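Local atomic coordinates of sensor protein (Rhodopseudomonas palustris, PDB entry 2OOL), a protein that senses light through a bound biliverdin chromophore held by this PAS-GAF chromophore-binding part and, as the full-length protein, probably relays the signal as a histidine kinase. Residues I168-V173 / I182-F187; E63-Q68 / R116-I121; S241-D246 / G253-S258. One frame throughout, in Å; residues are numbered along the deposited sequence. Where two conformers were deposited one is given.

Contact 1 (I168-V173 / I182-F187); sequences IAASEV and IKVYQF
Ile182 lays its CG2 methyl against Ala170 and Val173, two residues one helical turn apart, and thereby seats helix 162-177 on the central antiparallel sheet of the GAF domain. The segments run roughly antiparallel, their short axes at 149° with a closest approach of 7.8 Å, and no hydrogen bond joins them. The union is made by aliphatic groups; at Ala170 the lack of a longer side chain lets the helix backbone, including its carbonyl O, come against the isoleucine. Ala170 turns its CB toward the strand, where it meets Ile182 CG2 at 3.8 Å and, two residues further on, Val184 CG2 at 4.2 Å. The torsions of Ile182 decide which branch does the work: with chi1 at -49°, CG1 lies beside the backbone N while CG2 is anti to it. CG2 therefore reaches both the CB of Ala170 and that residue's carbonyl, Ala170 O, at 3.6 Å. The peptide oxygen thus forms part of the surface on which the isoleucine rests.

Ile182 and Val184 share the helix-facing side of the strand. Lys183 between them points the other way and touches the chromophore, consistent with the GAF sheet lying between the chromophore and the helices. Ala169 and Val173 also touch helix 308-332, and Ile182 also touches Ile296 and Cys298 of strand 291-300. Val173 crosses Ile182 at a slant, its CG1 swung anti to the backbone N (chi1 164°) to lie 3.9 Å from Ile182 CG2 and 4.0 Å from Ile182 CD1.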
ATOM      1  N   ILE A 168      12.941  10.972   0.294  1.00 55.35           N
ATOM      2  CA  ILE A 168      12.317   9.665   0.198  1.00 54.73           C
ATOM      3  C   ILE A 168      10.832   9.889  -0.134  1.00 54.61           C
ATOM      4  O   ILE A 168      10.308   9.285  -1.031  1.00 55.00           O
ATOM      5  CB  ILE A 168      12.494   8.840   1.514  1.00 54.86           C
ATOM      6  CG1 ILE A 168      13.981   8.444   1.705  1.00 55.10           C
ATOM      7  CG2 ILE A 168      11.588   7.597   1.514  1.00 54.99           C
ATOM      8  CD1 ILE A 168      14.469   8.263   3.156  1.00 53.87           C
ATOM      9  N   ALA A 169      10.165  10.799   0.559  1.00 53.85           N
ATOM     10  CA  ALA A 169       8.732  11.044   0.301  1.00 53.57           C
ATOM     11  C   ALA A 169       8.505  11.476  -1.136  1.00 53.17           C
ATOM     12  O   ALA A 169       7.649  10.913  -1.798  1.00 54.10           O
ATOM     13  CB  ALA A 169       8.171  12.070   1.262  1.00 52.37           C
ATOM     14  N   ALA A 170       9.287  12.442  -1.623  1.00 53.26           N
ATOM     15  CA  ALA A 170       9.075  13.059  -2.953  1.00 53.32           C
ATOM     16  C   ALA A 170       9.299  12.069  -4.063  1.00 53.22           C
ATOM     17  O   ALA A 170       8.524  12.008  -5.020  1.00 51.81           O
ATOM     18  CB  ALA A 170       9.978  14.296  -3.164  1.00 52.73           C
ATOM     19  N   SER A 171      10.382  11.306  -3.944  1.00 53.66           N
ATOM     20  CA  SER A 171      10.712  10.309  -4.954  1.00 54.34           C
ATOM     21  C   SER A 171       9.685   9.172  -5.040  1.00 53.94           C
ATOM     22  O   SER A 171       9.309   8.751  -6.123  1.00 52.82           O
ATOM     23  CB  SER A 171      12.145   9.758  -4.723  1.00 55.56           C
ATOM     24  OG  SER A 171      12.210   9.121  -3.459  1.00 60.51           O
ATOM     25  N   GLU A 172       9.184   8.685  -3.919  1.00 54.72           N
ATOM     26  CA  GLU A 172       8.104   7.684  -4.004  1.00 54.29           C
ATOM     27  C   GLU A 172       6.820   8.262  -4.603  1.00 53.55           C
ATOM     28  O   GLU A 172       6.147   7.620  -5.399  1.00 53.27           O
ATOM     29  CB  GLU A 172       7.797   7.071  -2.641  1.00 55.36           C
ATOM     30  CG  GLU A 172       6.523   6.125  -2.646  1.00 55.17           C
ATOM     31  CD  GLU A 172       6.793   4.753  -3.282  1.00 56.57           C
ATOM     32  OE1 GLU A 172       7.944   4.463  -3.633  1.00 60.44           O
ATOM     33  OE2 GLU A 172       5.856   3.940  -3.401  1.00 58.99           O
ATOM     34  N   VAL A 173       6.476   9.476  -4.224  1.00 53.40           N
ATOM     35  CA  VAL A 173       5.324  10.150  -4.814  1.00 52.62           C
ATOM     36  C   VAL A 173       5.497  10.298  -6.329  1.00 53.10           C
ATOM     37  O   VAL A 173       4.540  10.119  -7.081  1.00 52.17           O
ATOM     38  CB  VAL A 173       5.012  11.507  -4.106  1.00 52.90           C
ATOM     39  CG1 VAL A 173       4.092  12.389  -4.934  1.00 49.54           C
ATOM     40  CG2 VAL A 173       4.341  11.280  -2.740  1.00 50.02           C
ATOM     41  N   ILE A 182       8.198  16.674  -8.179  1.00 51.73           N
ATOM     42  CA  ILE A 182       7.610  16.655  -6.857  1.00 52.62           C
ATOM     43  C   ILE A 182       8.514  17.452  -5.925  1.00 52.81           C
ATOM     44  O   ILE A 182       9.719  17.208  -5.867  1.00 52.90           O
ATOM     45  CB  ILE A 182       7.480  15.214  -6.329  1.00 53.65           C
ATOM     46  CG1 ILE A 182       6.817  14.281  -7.359  1.00 52.06           C
ATOM     47  CG2 ILE A 182       6.773  15.162  -4.969  1.00 48.62           C
ATOM     48  CD1 ILE A 182       5.515  14.710  -7.931  1.00 50.24           C
ATOM     49  N   LYS A 183       7.914  18.388  -5.174  1.00 52.75           N
ATOM     50  CA  LYS A 183       8.648  19.289  -4.260  1.00 52.80           C
ATOM     51  C   LYS A 183       8.097  19.162  -2.856  1.00 51.91           C
ATOM     52  O   LYS A 183       6.926  19.040  -2.685  1.00 52.31           O
ATOM     53  CB  LYS A 183       8.498  20.741  -4.715  1.00 53.06           C
ATOM     54  CG  LYS A 183       9.192  21.038  -6.103  1.00 52.19           C
ATOM     55  CD  LYS A 183       8.526  22.197  -6.866  1.00 53.88           C
ATOM     56  CE  LYS A 183       7.078  21.896  -7.227  1.00 56.58           C
ATOM     57  NZ  LYS A 183       6.854  21.191  -8.492  1.00 58.72           N
ATOM     58  N   VAL A 184       8.954  19.207  -1.843  1.00 51.68           N
ATOM     59  CA  VAL A 184       8.475  19.351  -0.469  1.00 51.65           C
ATOM     60  C   VAL A 184       8.778  20.795  -0.072  1.00 51.81           C
ATOM     61  O   VAL A 184       9.911  21.250  -0.149  1.00 51.63           O
ATOM     62  CB  VAL A 184       9.124  18.362   0.479  1.00 50.58           C
ATOM     63  CG1 VAL A 184       8.543  18.549   1.897  1.00 50.81           C
ATOM     64  CG2 VAL A 184       8.894  16.978  -0.051  1.00 50.05           C
ATOM     65  N   TYR A 185       7.735  21.499   0.297  1.00 52.77           N
ATOM     66  CA  TYR A 185       7.740  22.939   0.521  1.00 52.81           C
ATOM     67  C   TYR A 185       7.441  23.127   1.996  1.00 52.87           C
ATOM     68  O   TYR A 185       6.402  22.665   2.464  1.00 52.52           O
ATOM     69  CB  TYR A 185       6.590  23.564  -0.287  1.00 53.69           C
ATOM     70  CG  TYR A 185       6.518  25.079  -0.289  1.00 54.27           C
ATOM     71  CD1 TYR A 185       5.493  25.761   0.379  1.00 54.20           C
ATOM     72  CD2 TYR A 185       7.431  25.825  -0.985  1.00 54.84           C
ATOM     73  CE1 TYR A 185       5.412  27.153   0.361  1.00 52.83           C
ATOM     74  CE2 TYR A 185       7.373  27.235  -0.997  1.00 54.76           C
ATOM     75  CZ  TYR A 185       6.341  27.892  -0.334  1.00 57.39           C
ATOM     76  OH  TYR A 185       6.306  29.302  -0.348  1.00 56.43           O
ATOM     77  N   GLN A 186       8.319  23.828   2.715  1.00 51.48           N
ATOM     78  CA  GLN A 186       8.151  24.009   4.157  1.00 52.46           C
ATOM     79  C   GLN A 186       7.869  25.469   4.448  1.00 51.95           C
ATOM     80  O   GLN A 186       8.511  26.348   3.872  1.00 51.72           O
ATOM     81  CB  GLN A 186       9.447  23.619   4.911  1.00 52.24           C
ATOM     82  CG  GLN A 186       9.303  23.641   6.437  1.00 51.80           C
ATOM     83  CD  GLN A 186      10.621  23.399   7.162  1.00 53.97           C
ATOM     84  OE1 GLN A 186      10.649  23.197   8.373  1.00 58.66           O
ATOM     85  NE2 GLN A 186      11.700  23.415   6.432  1.00 50.42           N
ATOM     86  N   PHE A 187       6.926  25.723   5.346  1.00 52.56           N
ATOM     87  CA  PHE A 187       6.548  27.118   5.706  1.00 52.07           C
ATOM     88  C   PHE A 187       7.493  27.626   6.815  1.00 52.73           C
ATOM     89  O   PHE A 187       7.813  26.865   7.755  1.00 52.09           O
ATOM     90  CB  PHE A 187       5.093  27.178   6.165  1.00 52.21           C
ATOM     91  CG  PHE A 187       4.064  27.068   5.025  1.00 51.28           C
ATOM     92  CD1 PHE A 187       3.276  25.942   4.903  1.00 50.46           C
ATOM     93  CD2 PHE A 187       3.947  28.075   4.065  1.00 47.34           C
ATOM     94  CE1 PHE A 187       2.381  25.815   3.851  1.00 50.05           C
ATOM     95  CE2 PHE A 187       3.048  27.981   3.040  1.00 50.41           C
ATOM     96  CZ  PHE A 187       2.259  26.847   2.913  1.00 50.68           C
TER

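Contact 2 (E63-Q68 / R116-I121); sequences EDLLRQ and RAFNGI
Arg116 NH1 is the polar atom at this contact, and what meets it across the gap is a methyl group: Leu65 CD1 lies 3.7 Å from NH1, over one face of the guanidinium. The chain of Arg116 is bent at both chi2 and chi3, which folds its flat head back to the leucine instead of letting it run straight out. Lying over the face, the methyl leaves the in-plane N-H directions unobstructed by this leucine. The same methyl also touches Phe118, but there it comes to the ring edge, near the ring plane, with Leu65 CD1 4.0 Å from Phe118 CZ.

One branch of a single leucine thus joins the short helix 62-66 to the antiparallel sheet of the PAS domain, in which strand 114-125 lies next to strand 105-111. In Leu65, chi1 of -176° carries CG forward and chi2 of 50° turns CD1 to the strand, although its CB starts off across the line between the segments. Tyr44 of strand 44-48 lies against both Leu65 and Arg116, and Thr111 also touches the leucine. Phe118 in turn packs on Val109, approaching Leu65 from the opposite direction.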
ATOM      1  N   GLU A  63     -25.209  17.151 -18.478  1.00 58.26           N
ATOM      2  CA  GLU A  63     -25.958  17.161 -19.735  1.00 59.11           C
ATOM      3  C   GLU A  63     -25.275  16.299 -20.787  1.00 59.91           C
ATOM      4  O   GLU A  63     -25.943  15.601 -21.560  1.00 60.52           O
ATOM      5  CB  GLU A  63     -26.122  18.591 -20.265  1.00 58.70           C
ATOM      6  CG  GLU A  63     -26.668  18.678 -21.685  1.00 59.45           C
ATOM      7  CD  GLU A  63     -27.545  19.920 -21.909  1.00 60.20           C
ATOM      8  OE1 GLU A  63     -27.063  21.068 -21.744  1.00 59.09           O
ATOM      9  OE2 GLU A  63     -28.728  19.734 -22.241  1.00 62.23           O
ATOM     10  N   ASP A  64     -23.948  16.322 -20.822  1.00 60.14           N
ATOM     11  CA  ASP A  64     -23.267  15.483 -21.769  1.00 60.19           C
ATOM     12  C   ASP A  64     -23.268  14.022 -21.337  1.00 59.69           C
ATOM     13  O   ASP A  64     -23.074  13.140 -22.164  1.00 60.90           O
ATOM     14  CB  ASP A  64     -21.831  15.931 -21.967  1.00 61.89           C
ATOM     15  CG  ASP A  64     -21.703  17.423 -22.162  1.00 66.50           C
ATOM     16  OD1 ASP A  64     -22.424  17.989 -23.029  1.00 73.11           O
ATOM     17  OD2 ASP A  64     -20.877  18.020 -21.435  1.00 72.29           O
ATOM     18  N   LEU A  65     -23.412  13.757 -20.052  1.00 57.32           N
ATOM     19  CA  LEU A  65     -23.377  12.392 -19.581  1.00 56.33           C
ATOM     20  C   LEU A  65     -24.676  11.730 -19.951  1.00 56.68           C
ATOM     21  O   LEU A  65     -24.694  10.746 -20.670  1.00 56.21           O
ATOM     22  CB  LEU A  65     -23.143  12.353 -18.068  1.00 55.87           C
ATOM     23  CG  LEU A  65     -22.974  10.993 -17.390  1.00 54.22           C
ATOM     24  CD1 LEU A  65     -21.936  10.095 -18.076  1.00 49.68           C
ATOM     25  CD2 LEU A  65     -22.726  11.180 -15.921  1.00 51.59           C
ATOM     26  N   LEU A  66     -25.775  12.321 -19.483  1.00 57.43           N
ATOM     27  CA  LEU A  66     -27.111  11.733 -19.554  1.00 57.37           C
ATOM     28  C   LEU A  66     -27.956  12.249 -20.724  1.00 57.72           C
ATOM     29  O   LEU A  66     -28.999  11.694 -20.978  1.00 57.91           O
ATOM     30  CB  LEU A  66     -27.845  12.022 -18.229  1.00 57.00           C
ATOM     31  CG  LEU A  66     -27.082  11.464 -17.024  1.00 56.39           C
ATOM     32  CD1 LEU A  66     -27.656  11.949 -15.731  1.00 50.18           C
ATOM     33  CD2 LEU A  66     -27.038   9.928 -17.073  1.00 55.49           C
ATOM     34  N   ARG A  67     -27.519  13.309 -21.405  1.00 58.57           N
ATOM     35  CA  ARG A  67     -28.193  13.850 -22.581  1.00 59.72           C
ATOM     36  C   ARG A  67     -29.531  14.518 -22.245  1.00 59.98           C
ATOM     37  O   ARG A  67     -30.485  14.453 -23.015  1.00 59.05           O
ATOM     38  CB  ARG A  67     -28.386  12.770 -23.651  1.00 61.75           C
ATOM     39  CG  ARG A  67     -27.050  12.192 -24.145  1.00 65.84           C
ATOM     40  CD  ARG A  67     -26.375  13.163 -25.152  1.00 71.32           C
ATOM     41  NE  ARG A  67     -24.906  13.072 -25.152  1.00 72.24           N
ATOM     42  CZ  ARG A  67     -24.074  14.106 -25.337  1.00 76.03           C
ATOM     43  NH1 ARG A  67     -24.541  15.353 -25.516  1.00 77.32           N
ATOM     44  NH2 ARG A  67     -22.757  13.905 -25.314  1.00 75.38           N
ATOM     45  N   GLN A  68     -29.555  15.211 -21.108  1.00 59.65           N
ATOM     46  CA  GLN A  68     -30.768  15.847 -20.622  0.50 59.59           C
ATOM     47  C   GLN A  68     -30.426  17.200 -20.000  1.00 59.20           C
ATOM     48  O   GLN A  68     -29.310  17.403 -19.521  1.00 58.58           O
ATOM     49  CB  GLN A  68     -31.468  14.931 -19.618  0.50 59.42           C
ATOM     50  CG  GLN A  68     -32.200  13.731 -20.262  0.50 60.18           C
ATOM     51  CD  GLN A  68     -32.265  12.535 -19.327  0.50 60.70           C
ATOM     52  OE1 GLN A  68     -31.563  12.495 -18.305  0.50 61.43           O
ATOM     53  NE2 GLN A  68     -33.097  11.554 -19.666  0.50 59.04           N
ATOM     54  N   ARG A 116     -21.472   3.509 -18.205  1.00 49.96           N
ATOM     55  CA  ARG A 116     -20.197   4.110 -17.850  1.00 49.11           C
ATOM     56  C   ARG A 116     -19.849   3.893 -16.404  1.00 48.59           C
ATOM     57  O   ARG A 116     -20.653   4.194 -15.511  1.00 46.22           O
ATOM     58  CB  ARG A 116     -20.253   5.618 -18.037  1.00 49.39           C
ATOM     59  CG  ARG A 116     -20.419   6.069 -19.475  1.00 53.90           C
ATOM     60  CD  ARG A 116     -19.057   6.320 -20.097  1.00 60.87           C
ATOM     61  NE  ARG A 116     -18.289   7.347 -19.389  1.00 62.02           N
ATOM     62  CZ  ARG A 116     -18.429   8.659 -19.568  1.00 64.91           C
ATOM     63  NH1 ARG A 116     -19.316   9.145 -20.443  1.00 64.69           N
ATOM     64  NH2 ARG A 116     -17.651   9.498 -18.873  1.00 66.19           N
ATOM     65  N   ALA A 117     -18.584   3.507 -16.173  1.00 48.24           N
ATOM     66  CA  ALA A 117     -18.053   3.162 -14.863  1.00 48.80           C
ATOM     67  C   ALA A 117     -17.165   4.308 -14.280  1.00 48.89           C
ATOM     68  O   ALA A 117     -16.298   4.885 -14.964  1.00 48.96           O
ATOM     69  CB  ALA A 117     -17.207   1.808 -14.950  1.00 48.25           C
ATOM     70  N   PHE A 118     -17.381   4.569 -12.999  1.00 49.02           N
ATOM     71  CA  PHE A 118     -16.803   5.676 -12.257  1.00 48.99           C
ATOM     72  C   PHE A 118     -16.393   5.271 -10.857  1.00 49.31           C
ATOM     73  O   PHE A 118     -16.826   4.282 -10.322  1.00 48.58           O
ATOM     74  CB  PHE A 118     -17.806   6.803 -12.069  1.00 48.69           C
ATOM     75  CG  PHE A 118     -18.258   7.464 -13.338  1.00 49.52           C
ATOM     76  CD1 PHE A 118     -17.487   8.460 -13.937  1.00 48.77           C
ATOM     77  CD2 PHE A 118     -19.479   7.134 -13.908  1.00 47.40           C
ATOM     78  CE1 PHE A 118     -17.881   9.055 -15.119  1.00 47.44           C
ATOM     79  CE2 PHE A 118     -19.905   7.739 -15.062  1.00 46.39           C
ATOM     80  CZ  PHE A 118     -19.121   8.698 -15.682  1.00 49.80           C
ATOM     81  N   ASN A 119     -15.513   6.095 -10.279  1.00 50.85           N
ATOM     82  CA  ASN A 119     -15.186   6.077  -8.870  1.00 50.32           C
ATOM     83  C   ASN A 119     -16.137   7.073  -8.263  1.00 50.48           C
ATOM     84  O   ASN A 119     -16.090   8.269  -8.596  1.00 50.09           O
ATOM     85  CB  ASN A 119     -13.744   6.590  -8.589  1.00 50.19           C
ATOM     86  CG  ASN A 119     -12.729   5.506  -8.460  1.00 50.45           C
ATOM     87  OD1 ASN A 119     -11.523   5.812  -8.311  1.00 55.91           O
ATOM     88  ND2 ASN A 119     -13.157   4.261  -8.458  1.00 44.91           N
ATOM     89  N   GLY A 120     -16.952   6.600  -7.330  1.00 50.58           N
ATOM     90  CA  GLY A 120     -17.877   7.468  -6.609  1.00 51.68           C
ATOM     91  C   GLY A 120     -17.289   7.934  -5.282  1.00 52.81           C
ATOM     92  O   GLY A 120     -16.868   7.110  -4.430  1.00 52.64           O
ATOM     93  N   ILE A 121     -17.262   9.258  -5.099  1.00 53.19           N
ATOM     94  CA  ILE A 121     -16.627   9.874  -3.934  1.00 53.48           C
ATOM     95  C   ILE A 121     -17.736  10.625  -3.202  1.00 52.89           C
ATOM     96  O   ILE A 121     -18.248  11.609  -3.690  1.00 51.64           O
ATOM     97  CB  ILE A 121     -15.506  10.886  -4.319  1.00 53.69           C
ATOM     98  CG1 ILE A 121     -14.600  10.332  -5.419  1.00 54.63           C
ATOM     99  CG2 ILE A 121     -14.723  11.374  -3.050  1.00 53.87           C
ATOM    100  CD1 ILE A 121     -13.672   9.331  -4.963  1.00 53.39           C
TER

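Contact 3 (S241-D246 / G253-S258); sequences SPLVPD and GPIDLS
A side-chain oxygen does the work of a backbone acceptor here: Asp246 OD1 takes the N-H of Ile255 at 3.0 Å, just past a cis peptide bond between Val244 and Pro245. The bond is almost straight, 170° at the hydrogen, and reaches OD1 on its syn side, though 31° out of the carboxylate plane. With CG anti to the backbone N (chi1 178°), the Asp246 carboxylate is carried across to the facing loop. A water molecule donates to the same Asp246 OD1, also at 3.0 Å, so two donors hold this oxygen; the water also donates to Ile255 O and so spans the segments. The backbone adds a weaker tie, a CA-H...O contact in which Pro254 CA lies 3.5 Å from Asp246 O.

Beneath these polar links the contact turns apolar. Leu243 CD1 meets Ile255 CD1 at 4.0 Å as the two side chains pass at a slant, whereas Leu243 and Leu257 reach for one another tip to tip, CD1 to CD1 at 4.1 Å. The loop also braces itself: Asp256 OD1 accepts from Ser258 N in an Asx turn and from Ser258 OG, at 2.6 Å, through its syn lone pair.

Although these residues belong by sequence to the GAF region, strand 241-244 is built into the PAS sheet, between strands 38-39 and 55-59, an arrangement consistent with the knotted PAS-GAF junction of phytochromes. Leu257 bonds through its backbone to His34, while Leu243, Ile255 and Leu257 lie over strand 44-48, with Ile255 and Leu257 reaching strand 128-134 as well.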
ATOM      1  N   SER A 241     -17.548  24.133 -14.753  1.00 57.41           N
ATOM      2  CA  SER A 241     -18.922  23.716 -15.036  1.00 56.94           C
ATOM      3  C   SER A 241     -19.780  24.055 -13.832  1.00 56.51           C
ATOM      4  O   SER A 241     -19.585  23.498 -12.749  1.00 55.81           O
ATOM      5  CB  SER A 241     -18.959  22.208 -15.336  1.00 57.21           C
ATOM      6  OG  SER A 241     -20.279  21.697 -15.497  1.00 54.23           O
ATOM      7  N   PRO A 242     -20.727  24.992 -14.001  1.00 56.08           N
ATOM      8  CA  PRO A 242     -21.496  25.449 -12.869  1.00 55.82           C
ATOM      9  C   PRO A 242     -22.461  24.438 -12.306  1.00 55.02           C
ATOM     10  O   PRO A 242     -22.873  23.520 -12.996  1.00 54.91           O
ATOM     11  CB  PRO A 242     -22.230  26.659 -13.436  1.00 56.10           C
ATOM     12  CG  PRO A 242     -22.342  26.371 -14.841  1.00 56.78           C
ATOM     13  CD  PRO A 242     -21.086  25.737 -15.210  1.00 56.32           C
ATOM     14  N   LEU A 243     -22.785  24.610 -11.025  1.00 54.72           N
ATOM     15  CA  LEU A 243     -23.768  23.809 -10.333  1.00 54.61           C
ATOM     16  C   LEU A 243     -25.130  24.353 -10.665  1.00 54.80           C
ATOM     17  O   LEU A 243     -25.319  25.559 -10.730  1.00 56.62           O
ATOM     18  CB  LEU A 243     -23.574  23.849  -8.825  1.00 53.54           C
ATOM     19  CG  LEU A 243     -22.239  23.287  -8.345  1.00 54.33           C
ATOM     20  CD1 LEU A 243     -22.172  23.235  -6.825  1.00 52.09           C
ATOM     21  CD2 LEU A 243     -21.870  21.964  -8.978  1.00 51.11           C
ATOM     22  N   VAL A 244     -26.085  23.457 -10.842  1.00 55.34           N
ATOM     23  CA  VAL A 244     -27.453  23.828 -11.211  1.00 54.70           C
ATOM     24  C   VAL A 244     -28.400  23.146 -10.258  1.00 55.46           C
ATOM     25  O   VAL A 244     -28.566  21.951 -10.348  1.00 55.25           O
ATOM     26  CB  VAL A 244     -27.791  23.353 -12.611  1.00 54.53           C
ATOM     27  CG1 VAL A 244     -29.218  23.843 -13.024  1.00 53.10           C
ATOM     28  CG2 VAL A 244     -26.787  23.851 -13.562  1.00 52.39           C
ATOM     29  N   PRO A 245     -28.986  23.888  -9.298  1.00 56.57           N
ATOM     30  CA  PRO A 245     -28.651  25.248  -8.892  1.00 56.79           C
ATOM     31  C   PRO A 245     -27.544  25.224  -7.841  1.00 58.03           C
ATOM     32  O   PRO A 245     -27.240  24.166  -7.254  1.00 58.23           O
ATOM     33  CB  PRO A 245     -29.948  25.752  -8.287  1.00 57.16           C
ATOM     34  CG  PRO A 245     -30.573  24.542  -7.672  1.00 56.92           C
ATOM     35  CD  PRO A 245     -30.093  23.341  -8.493  1.00 56.05           C
ATOM     36  N   ASP A 246     -26.953  26.391  -7.596  1.00 57.96           N
ATOM     37  CA  ASP A 246     -25.892  26.544  -6.609  1.00 56.95           C
ATOM     38  C   ASP A 246     -26.578  26.938  -5.312  1.00 56.77           C
ATOM     39  O   ASP A 246     -26.442  28.085  -4.858  1.00 58.48           O
ATOM     40  CB  ASP A 246     -24.880  27.607  -7.109  1.00 56.73           C
ATOM     41  CG  ASP A 246     -23.751  27.886  -6.121  1.00 58.62           C
ATOM     42  OD1 ASP A 246     -23.474  27.015  -5.242  1.00 57.04           O
ATOM     43  OD2 ASP A 246     -23.137  29.002  -6.244  1.00 58.35           O
ATOM     44  N   GLY A 253     -28.382  29.214   0.797  1.00 53.48           N
ATOM     45  CA  GLY A 253     -27.096  29.660   0.479  1.00 53.30           C
ATOM     46  C   GLY A 253     -26.441  28.788  -0.577  1.00 53.99           C
ATOM     47  O   GLY A 253     -26.990  27.768  -0.957  1.00 54.18           O
ATOM     48  N   PRO A 254     -25.249  29.197  -1.035  1.00 52.77           N
ATOM     49  CA  PRO A 254     -24.452  28.474  -2.025  1.00 53.00           C
ATOM     50  C   PRO A 254     -23.954  27.148  -1.486  1.00 53.28           C
ATOM     51  O   PRO A 254     -23.891  26.985  -0.298  1.00 53.90           O
ATOM     52  CB  PRO A 254     -23.234  29.380  -2.244  1.00 52.92           C
ATOM     53  CG  PRO A 254     -23.228  30.344  -1.092  1.00 52.46           C
ATOM     54  CD  PRO A 254     -24.590  30.430  -0.554  1.00 52.62           C
ATOM     55  N   ILE A 255     -23.558  26.222  -2.348  1.00 52.41           N
ATOM     56  CA  ILE A 255     -23.061  24.955  -1.878  1.00 52.21           C
ATOM     57  C   ILE A 255     -21.569  25.100  -1.511  1.00 52.08           C
ATOM     58  O   ILE A 255     -20.747  25.490  -2.336  1.00 50.49           O
ATOM     59  CB  ILE A 255     -23.311  23.807  -2.938  1.00 52.21           C
ATOM     60  CG1 ILE A 255     -24.829  23.575  -3.084  1.00 52.99           C
ATOM     61  CG2 ILE A 255     -22.665  22.532  -2.485  1.00 51.17           C
ATOM     62  CD1 ILE A 255     -25.277  22.756  -4.309  1.00 52.82           C
ATOM     63  N   ASP A 256     -21.273  24.767  -0.264  1.00 51.92           N
ATOM     64  CA  ASP A 256     -19.948  24.778   0.285  1.00 52.68           C
ATOM     65  C   ASP A 256     -19.185  23.574  -0.251  1.00 52.64           C
ATOM     66  O   ASP A 256     -19.443  22.434   0.133  1.00 53.66           O
ATOM     67  CB  ASP A 256     -20.032  24.746   1.830  1.00 52.31           C
ATOM     68  CG  ASP A 256     -18.698  24.921   2.486  1.00 53.38           C
ATOM     69  OD1 ASP A 256     -17.650  24.614   1.874  1.00 49.00           O
ATOM     70  OD2 ASP A 256     -18.676  25.426   3.618  1.00 55.55           O
ATOM     71  N   LEU A 257     -18.242  23.837  -1.145  1.00 53.36           N
ATOM     72  CA  LEU A 257     -17.451  22.779  -1.758  1.00 52.18           C
ATOM     73  C   LEU A 257     -16.140  22.536  -1.036  1.00 51.97           C
ATOM     74  O   LEU A 257     -15.255  21.851  -1.539  1.00 51.82           O
ATOM     75  CB  LEU A 257     -17.277  23.105  -3.221  1.00 51.99           C
ATOM     76  CG  LEU A 257     -18.596  23.177  -4.005  1.00 50.31           C
ATOM     77  CD1 LEU A 257     -18.371  23.684  -5.390  1.00 53.75           C
ATOM     78  CD2 LEU A 257     -19.198  21.800  -4.078  1.00 48.55           C
ATOM     79  N   SER A 258     -16.009  23.033   0.192  1.00 52.40           N
ATOM     80  CA  SER A 258     -14.753  22.809   0.945  1.00 52.95           C
ATOM     81  C   SER A 258     -14.181  21.388   0.832  1.00 53.13           C
ATOM     82  O   SER A 258     -12.964  21.219   0.616  1.00 54.88           O
ATOM     83  CB  SER A 258     -14.931  23.133   2.419  1.00 52.78           C
ATOM     84  OG  SER A 258     -15.201  24.500   2.631  1.00 52.22           O
TER
HETATM   85  O   HOH W   1     -20.668  27.058  -4.293  1.00 35.96           O

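Contact 1 is wholly buried and aliphatic, joining a helix to the GAF sheet; contacts 2 and 3 both reach the other sheet, that of the PAS domain, and lie about 18 Å apart between centres. Sequence and space disagree instructively: contact 3 belongs by sequence to the same GAF region as contact 1, yet their centres are about 33 Å apart, on opposite sides of the chain's centre. Contact 2 mixes a buried leucine and phenylalanine with an exposed arginine. In contact 3, apolar groups lie inward while an aspartate and water serve the more exposed edge. The one direct cross-segment hydrogen bond, from Ile255 to Asp246, joins two loop residues, while methyl contacts occur in all three.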